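PDB 5E3B: macrodomain protein from Streptomyces coelicolor, which probably removes ADP-ribose from ADP-ribosylated thymidine in DNA by hydrolysis, and limits antibiotic production in this bacterium. Local coordinates for residues Phe56-Ala59 and Val60-Trp64. Sequence-based numbering, arbitrary orientation.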
ATOM      1  N   PHE A  56       1.944  -2.653  10.200  1.00 13.18           N
ATOM      2  CA  PHE A  56       0.837  -1.848   9.711  1.00 12.21           C
ATOM      3  C   PHE A  56      -0.440  -2.702   9.427  1.00 11.40           C
ATOM      4  O   PHE A  56      -1.543  -2.185   9.587  1.00 12.16           O
ATOM      5  CB  PHE A  56       1.209  -1.129   8.423  1.00 14.17           C
ATOM      6  CG  PHE A  56       0.189  -0.159   7.974  1.00 11.79           C
ATOM      7  CD1 PHE A  56      -0.060   1.028   8.663  1.00 13.10           C
ATOM      8  CD2 PHE A  56      -0.507  -0.375   6.811  1.00 13.16           C
ATOM      9  CE1 PHE A  56      -0.971   1.939   8.216  1.00 13.49           C
ATOM     10  CE2 PHE A  56      -1.471   0.487   6.401  1.00 11.73           C
ATOM     11  CZ  PHE A  56      -1.700   1.690   7.053  1.00 13.46           C
ATOM     12  N   VAL A  57      -0.234  -3.974   9.027  1.00 11.73           N
ATOM     13  CA  VAL A  57      -1.387  -4.854   8.746  1.00 11.99           C
ATOM     14  C   VAL A  57      -2.261  -4.940   9.995  1.00 12.12           C
ATOM     15  O   VAL A  57      -3.503  -4.953   9.834  1.00 12.10           O
ATOM     16  CB  VAL A  57      -0.973  -6.244   8.312  1.00 12.62           C
ATOM     17  CG1 VAL A  57      -0.502  -6.306   6.868  1.00 14.19           C
ATOM     18  CG2 VAL A  57       0.057  -6.889   9.233  1.00 12.69           C
ATOM     19  N   LEU A  58      -1.665  -4.790  11.192  1.00 13.91           N
ATOM     20  CA  LEU A  58      -2.508  -4.801  12.400  1.00 13.89           C
ATOM     21  C   LEU A  58      -3.294  -3.541  12.609  1.00 13.17           C
ATOM     22  O   LEU A  58      -4.480  -3.574  13.090  1.00 13.94           O
ATOM     23  CB  LEU A  58      -1.707  -5.172  13.629  1.00 15.71           C
ATOM     24  CG  LEU A  58      -1.161  -6.587  13.644  1.00 16.46           C
ATOM     25  CD1 LEU A  58      -0.454  -6.789  14.940  1.00 20.85           C
ATOM     26  CD2 LEU A  58      -2.141  -7.710  13.356  1.00 17.82           C
ATOM     27  N   ALA A  59      -2.733  -2.404  12.155  1.00 13.70           N
ATOM     28  CA  ALA A  59      -3.411  -1.146  12.188  1.00 12.39           C
ATOM     29  C   ALA A  59      -4.632  -1.167  11.233  1.00 12.14           C
ATOM     30  O   ALA A  59      -5.710  -0.723  11.540  1.00 12.99           O
ATOM     31  CB  ALA A  59      -2.540   0.039  11.799  1.00 15.17           C
ATOM     32  N   VAL A  60      -4.420  -1.797  10.068  1.00 12.70           N
ATOM     33  CA  VAL A  60      -5.545  -1.959   9.121  1.00 11.32           C
ATOM     34  C   VAL A  60      -6.685  -2.813   9.745  1.00 10.64           C
ATOM     35  O   VAL A  60      -7.831  -2.369   9.693  1.00 11.70           O
ATOM     36  CB  VAL A  60      -5.026  -2.557   7.778  1.00 11.03           C
ATOM     37  CG1 VAL A  60      -6.150  -2.884   6.831  1.00 11.70           C
ATOM     38  CG2 VAL A  60      -4.056  -1.589   7.169  1.00 12.82           C
ATOM     39  N   SER A  61      -6.302  -3.928  10.324  1.00 11.41           N
ATOM     40  CA  SER A  61      -7.343  -4.837  10.934  1.00 12.42           C
ATOM     41  C   SER A  61      -7.988  -4.225  12.174  1.00 14.00           C
ATOM     42  O   SER A  61      -9.150  -4.538  12.480  1.00 14.11           O
ATOM     43  CB  SER A  61      -6.793  -6.208  11.135  1.00 12.45           C
ATOM     44  OG  SER A  61      -6.503  -6.867   9.932  1.00 10.88           O
ATOM     45  N   ARG A  62      -7.279  -3.321  12.840  1.00 13.94           N
ATOM     46  CA  ARG A  62      -7.942  -2.518  13.883  1.00 15.64           C
ATOM     47  C   ARG A  62      -8.997  -1.637  13.423  1.00 15.20           C
ATOM     48  O   ARG A  62      -9.867  -1.296  14.282  1.00 20.49           O
ATOM     49  CB  ARG A  62      -6.980  -1.787  14.769  1.00 17.38           C
ATOM     50  CG  ARG A  62      -6.245  -2.735  15.707  1.00 19.24           C
ATOM     51  CD  ARG A  62      -5.396  -1.956  16.700  1.00 20.87           C
ATOM     52  NE  ARG A  62      -4.161  -1.369  16.128  1.00 24.82           N
ATOM     53  CZ  ARG A  62      -2.976  -2.006  16.015  1.00 25.93           C
ATOM     54  NH1 ARG A  62      -2.802  -3.274  16.411  1.00 29.91           N
ATOM     55  NH2 ARG A  62      -1.953  -1.378  15.494  1.00 24.58           N
ATOM     56  N   ARG A  63      -9.072  -1.307  12.137  1.00 13.51           N
ATOM     57  CA  ARG A  63     -10.131  -0.480  11.649  1.00 14.17           C
ATOM     58  C   ARG A  63     -11.214  -1.168  10.786  1.00 13.68           C
ATOM     59  O   ARG A  63     -12.411  -0.809  10.848  1.00 13.86           O
ATOM     60  CB  ARG A  63      -9.571   0.658  10.818  1.00 14.69           C
ATOM     61  CG  ARG A  63     -10.451   1.839  10.666  1.00 15.65           C
ATOM     62  CD  ARG A  63      -9.745   3.078  10.128  1.00 19.37           C
ATOM     63  NE  ARG A  63      -8.879   3.746  11.100  1.00 17.90           N
ATOM     64  CZ  ARG A  63      -9.217   4.514  12.113  1.00 20.69           C
ATOM     65  NH1 ARG A  63     -10.472   4.752  12.452  1.00 22.46           N
ATOM     66  NH2 ARG A  63      -8.223   4.964  12.880  1.00 24.43           N
ATOM     67  N   TRP A  64     -10.776  -2.161  10.010  1.00 13.30           N
ATOM     68  CA  TRP A  64     -11.699  -2.848   9.052  1.00 13.28           C
ATOM     69  C   TRP A  64     -11.261  -4.247   8.940  1.00 13.94           C
ATOM     70  O   TRP A  64     -10.065  -4.555   8.870  1.00 12.24           O
ATOM     71  CB  TRP A  64     -11.642  -2.282   7.671  1.00 13.42           C
ATOM     72  CG  TRP A  64     -11.819  -0.789   7.503  1.00 13.38           C
ATOM     73  CD1 TRP A  64     -12.979  -0.034   7.621  1.00 14.46           C
ATOM     74  CD2 TRP A  64     -10.787   0.132   7.180  1.00 13.41           C
ATOM     75  NE1 TRP A  64     -12.706   1.274   7.379  1.00 15.49           N
ATOM     76  CE2 TRP A  64     -11.373   1.399   7.079  1.00 13.34           C
ATOM     77  CE3 TRP A  64      -9.405  -0.003   6.922  1.00 13.17           C
ATOM     78  CZ2 TRP A  64     -10.643   2.553   6.752  1.00 14.91           C
ATOM     79  CZ3 TRP A  64      -8.674   1.165   6.622  1.00 13.48           C
ATOM     80  CH2 TRP A  64      -9.279   2.371   6.518  1.00 13.50           C
TER
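F56 and V60 meet one turn apart on the short helix 56-63 of this macrodomain. CG2 of V60 reaches the ring obliquely, 3.4 Å from CE2 of F56. A chi1 of -172° sets CG of F56 beside the carbonyl carbon and carries the ring forward along the helix, although CB points away from the next turn. The same ring also packs against I42 and H44 of strand 40-47, in the central mixed sheet, while V60 is buried.

Backbone i to i+4 bonds join the same two turns: V60 N donates to F56 O at 2.9 Å, and S61 N to V57 O at 3.0 Å. R62 N bonds L58 O at 2.8 Å; R63 N to A59 O, at 3.5 Å, is weak. V60 O accepts from both R63 N and W64 N.

Away from the sheet, R62 bends at chi3 (-74°) and folds back over the preceding turn. Its guanidinium lays one face over L58 O, which sits 3.6 Å above the plane at its centre, with A59 N nearer the rim.

Other polar ends tie the helix to its surroundings. S61 OG is hydrogen-bonded to E68 of the next helix and to W52, while R63 makes a salt bridge to D30 and a hydrogen bond to T32. Back on the R62 guanidinium, NH1 ends 3.5 Å from CB of L58.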